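Local coordinates for Phosphoglucomutase/phosphomannomutase family protein (Burkholderia thailandensis, PDB 3UW2), which probably catalyses intramolecular phosphoryl transfer on phosphohexoses, as a metal-dependent mutase of the phosphohexose mutase family, at residues Arg184-Ile189 against Asp356-Gly360. Residues are numbered along the deposited sequence; the frame is centred on the assembly and turned at random.
Sequences RIVGDI and DRWYG
The guanidinium of Arg184 has Trp358 CE3 over one face, 3.7 Å above the plane and offset toward its rim; the indole stands nearly perpendicular, the two planes 86° apart. At the guanidinium edge lie Tyr359 OH, the carbonyl of Arg357 and two waters. Tyr359 CD2, of the next residue in the chain, lies over one face of the indole, while the Ile185 side chain comes obliquely to the benzo part of the ring, its CG1 3.6 Å from Trp358 CH2. The Asp188 carboxylate sits at the edge of the Arg357 guanidinium, with CG in its plane and the two planes 67° apart. Arg184 gets there with its CG anti to the backbone N (chi1 162°) and a bend at chi2. Its NH2 gives a fairly straight bond of 2.8 Å to Arg357 O, reaching that oxygen from above the carbonyl plane, and its NE bonds to Tyr359 OH at the same 2.8 Å, more bent and tilted from the guanidinium plane. These bonds should limit rotation of the group. The salt bridge of the contact joins Arg357 to Asp188: the guanidinium turns side-on, so that NE (2.8 Å) and NH2 (3.0 Å) both grip Asp188 OD2, NE on the syn side, NH2 from above the carboxylate plane. The same NH2 also makes a weak bond to Asp188 O. One water accepts from Arg184 NH1 and donates to Asp188 OD2, linking the two groups; a second, more weakly held by Arg184, bridges to Trp358 O. The contact, polar bonds beside an Ile185–Trp358 apolar patch, joins helix 178-186 and the residues that follow it in domain II to the loop between strand 352-354 and helix 364-375 in domain III. Helix 364-375 packs alongside: Glu373 gives Arg357 a second salt bridge, and Tyr366 stacks on Trp358 and touches Ile185. Within domain II, Leu213 of helix 206-216 packs against Ile185.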
ATOM      1  N   ARG A 184     -18.302   5.510   9.887  1.00 32.36           N
ATOM      2  CA  ARG A 184     -17.195   5.825  10.781  1.00 32.47           C
ATOM      3  C   ARG A 184     -16.385   6.959  10.149  1.00 30.46           C
ATOM      4  O   ARG A 184     -15.953   7.876  10.855  1.00 32.82           O
ATOM      5  CB  ARG A 184     -16.368   4.572  11.143  1.00 31.14           C
ATOM      6  CG  ARG A 184     -14.989   4.851  11.709  1.00 30.74           C
ATOM      7  CD  ARG A 184     -15.007   5.525  13.096  1.00 33.17           C
ATOM      8  NE  ARG A 184     -13.643   5.693  13.604  1.00 31.05           N
ATOM      9  CZ  ARG A 184     -12.824   6.690  13.241  1.00 30.55           C
ATOM     10  NH1 ARG A 184     -13.215   7.636  12.369  1.00 30.44           N
ATOM     11  NH2 ARG A 184     -11.596   6.743  13.730  1.00 29.35           N
ATOM     12  N   ILE A 185     -16.176   6.928   8.838  1.00 28.65           N
ATOM     13  CA  ILE A 185     -15.444   7.986   8.174  1.00 28.18           C
ATOM     14  C   ILE A 185     -16.229   9.341   8.082  1.00 31.30           C
ATOM     15  O   ILE A 185     -15.691  10.447   8.386  1.00 32.55           O
ATOM     16  CB  ILE A 185     -14.950   7.530   6.782  1.00 26.63           C
ATOM     17  CG1 ILE A 185     -13.894   6.370   6.944  1.00 26.25           C
ATOM     18  CG2 ILE A 185     -14.350   8.738   6.079  1.00 25.79           C
ATOM     19  CD1 ILE A 185     -13.540   5.673   5.626  1.00 25.06           C
ATOM     20  N   VAL A 186     -17.484   9.230   7.660  1.00 32.75           N
ATOM     21  CA  VAL A 186     -18.410  10.371   7.502  1.00 34.54           C
ATOM     22  C   VAL A 186     -18.647  11.139   8.807  1.00 36.25           C
ATOM     23  O   VAL A 186     -18.664  12.365   8.794  1.00 35.47           O
ATOM     24  CB  VAL A 186     -19.724   9.890   6.810  1.00 36.41           C
ATOM     25  CG1 VAL A 186     -20.882  10.881   6.955  1.00 41.54           C
ATOM     26  CG2 VAL A 186     -19.433   9.629   5.330  1.00 32.40           C
ATOM     27  N   GLY A 187     -18.811  10.421   9.923  1.00 36.30           N
ATOM     28  CA  GLY A 187     -19.003  11.034  11.239  1.00 33.82           C
ATOM     29  C   GLY A 187     -17.752  11.770  11.740  1.00 36.77           C
ATOM     30  O   GLY A 187     -17.869  12.563  12.644  1.00 37.71           O
ATOM     31  N   ASP A 188     -16.558  11.533  11.162  1.00 33.22           N
ATOM     32  CA  ASP A 188     -15.341  12.275  11.612  1.00 35.28           C
ATOM     33  C   ASP A 188     -14.831  13.282  10.574  1.00 32.72           C
ATOM     34  O   ASP A 188     -13.997  14.103  10.886  1.00 34.66           O
ATOM     35  CB  ASP A 188     -14.163  11.346  12.060  1.00 34.06           C
ATOM     36  CG  ASP A 188     -13.004  12.135  12.760  1.00 37.60           C
ATOM     37  OD1 ASP A 188     -13.243  12.868  13.770  1.00 36.96           O
ATOM     38  OD2 ASP A 188     -11.834  12.041  12.302  1.00 36.13           O
ATOM     39  N   ILE A 189     -15.293  13.195   9.341  1.00 32.92           N
ATOM     40  CA  ILE A 189     -14.831  14.103   8.308  1.00 32.27           C
ATOM     41  C   ILE A 189     -16.007  14.867   7.696  1.00 35.04           C
ATOM     42  O   ILE A 189     -16.959  14.289   7.164  1.00 35.64           O
ATOM     43  CB  ILE A 189     -14.025  13.364   7.204  1.00 33.23           C
ATOM     44  CG1 ILE A 189     -12.722  12.742   7.761  1.00 29.77           C
ATOM     45  CG2 ILE A 189     -13.748  14.370   6.078  1.00 33.97           C
ATOM     46  CD1 ILE A 189     -11.958  11.855   6.739  1.00 27.59           C
ATOM     47  N   ASP A 356      -3.338   8.686  13.486  1.00 27.55           N
ATOM     48  CA  ASP A 356      -4.150   9.880  13.938  1.00 26.64           C
ATOM     49  C   ASP A 356      -5.590   9.789  13.457  1.00 27.37           C
ATOM     50  O   ASP A 356      -5.814   9.654  12.233  1.00 28.97           O
ATOM     51  CB  ASP A 356      -3.480  11.117  13.333  1.00 29.08           C
ATOM     52  CG  ASP A 356      -4.318  12.365  13.474  1.00 28.59           C
ATOM     53  OD1 ASP A 356      -4.299  12.888  14.587  1.00 28.23           O
ATOM     54  OD2 ASP A 356      -4.907  12.853  12.491  1.00 27.03           O
ATOM     55  N   ARG A 357      -6.561   9.748  14.386  1.00 27.66           N
ATOM     56  CA  ARG A 357      -8.029   9.748  14.089  1.00 29.08           C
ATOM     57  C   ARG A 357      -8.473   8.491  13.356  1.00 30.63           C
ATOM     58  O   ARG A 357      -9.586   8.428  12.807  1.00 28.63           O
ATOM     59  CB  ARG A 357      -8.424  10.974  13.232  1.00 29.81           C
ATOM     60  CG  ARG A 357      -8.226  12.292  13.975  1.00 30.20           C
ATOM     61  CD  ARG A 357      -8.292  13.517  13.044  1.00 30.02           C
ATOM     62  NE  ARG A 357      -9.561  13.597  12.283  1.00 27.36           N
ATOM     63  CZ  ARG A 357      -9.672  14.263  11.141  1.00 28.57           C
ATOM     64  NH1 ARG A 357      -8.606  14.931  10.592  1.00 27.12           N
ATOM     65  NH2 ARG A 357     -10.815  14.222  10.513  1.00 29.75           N
ATOM     66  N   TRP A 358      -7.605   7.493  13.351  1.00 30.94           N
ATOM     67  CA  TRP A 358      -7.876   6.292  12.560  1.00 30.45           C
ATOM     68  C   TRP A 358      -7.360   5.021  13.236  1.00 28.78           C
ATOM     69  O   TRP A 358      -7.314   4.971  14.443  1.00 28.81           O
ATOM     70  CB  TRP A 358      -7.367   6.519  11.123  1.00 26.59           C
ATOM     71  CG  TRP A 358      -7.818   5.501  10.059  1.00 27.63           C
ATOM     72  CD1 TRP A 358      -7.023   4.784   9.172  1.00 28.24           C
ATOM     73  CD2 TRP A 358      -9.187   5.216   9.669  1.00 25.63           C
ATOM     74  NE1 TRP A 358      -7.814   4.046   8.311  1.00 27.88           N
ATOM     75  CE2 TRP A 358      -9.122   4.265   8.583  1.00 26.86           C
ATOM     76  CE3 TRP A 358     -10.452   5.620  10.161  1.00 25.80           C
ATOM     77  CZ2 TRP A 358     -10.283   3.746   7.981  1.00 26.52           C
ATOM     78  CZ3 TRP A 358     -11.591   5.099   9.561  1.00 26.83           C
ATOM     79  CH2 TRP A 358     -11.512   4.167   8.516  1.00 28.28           C
ATOM     80  N   TYR A 359      -6.945   3.996  12.473  1.00 28.50           N
ATOM     81  CA  TYR A 359      -6.606   2.674  13.028  1.00 27.74           C
ATOM     82  C   TYR A 359      -5.184   2.249  12.626  1.00 29.00           C
ATOM     83  O   TYR A 359      -4.694   1.209  13.050  1.00 32.05           O
ATOM     84  CB  TYR A 359      -7.611   1.614  12.487  1.00 26.78           C
ATOM     85  CG  TYR A 359      -8.985   1.959  12.960  1.00 26.45           C
ATOM     86  CD1 TYR A 359      -9.387   1.608  14.226  1.00 32.23           C
ATOM     87  CD2 TYR A 359      -9.867   2.716  12.153  1.00 26.61           C
ATOM     88  CE1 TYR A 359     -10.663   1.962  14.690  1.00 29.98           C
ATOM     89  CE2 TYR A 359     -11.138   3.063  12.600  1.00 26.04           C
ATOM     90  CZ  TYR A 359     -11.504   2.703  13.858  1.00 29.35           C
ATOM     91  OH  TYR A 359     -12.732   3.101  14.303  1.00 32.10           O
ATOM     92  N   GLY A 360      -4.550   3.031  11.781  1.00 26.86           N
ATOM     93  CA  GLY A 360      -3.121   2.783  11.515  1.00 23.69           C
ATOM     94  C   GLY A 360      -2.857   1.836  10.362  1.00 26.32           C
ATOM     95  O   GLY A 360      -1.689   1.597  10.043  1.00 32.24           O
TER
HETATM   96  O   HOH W   1     -11.213   9.615  11.248  1.00 25.42           O
HETATM   97  O   HOH W   2      -9.573   6.015  15.619  1.00 48.54           O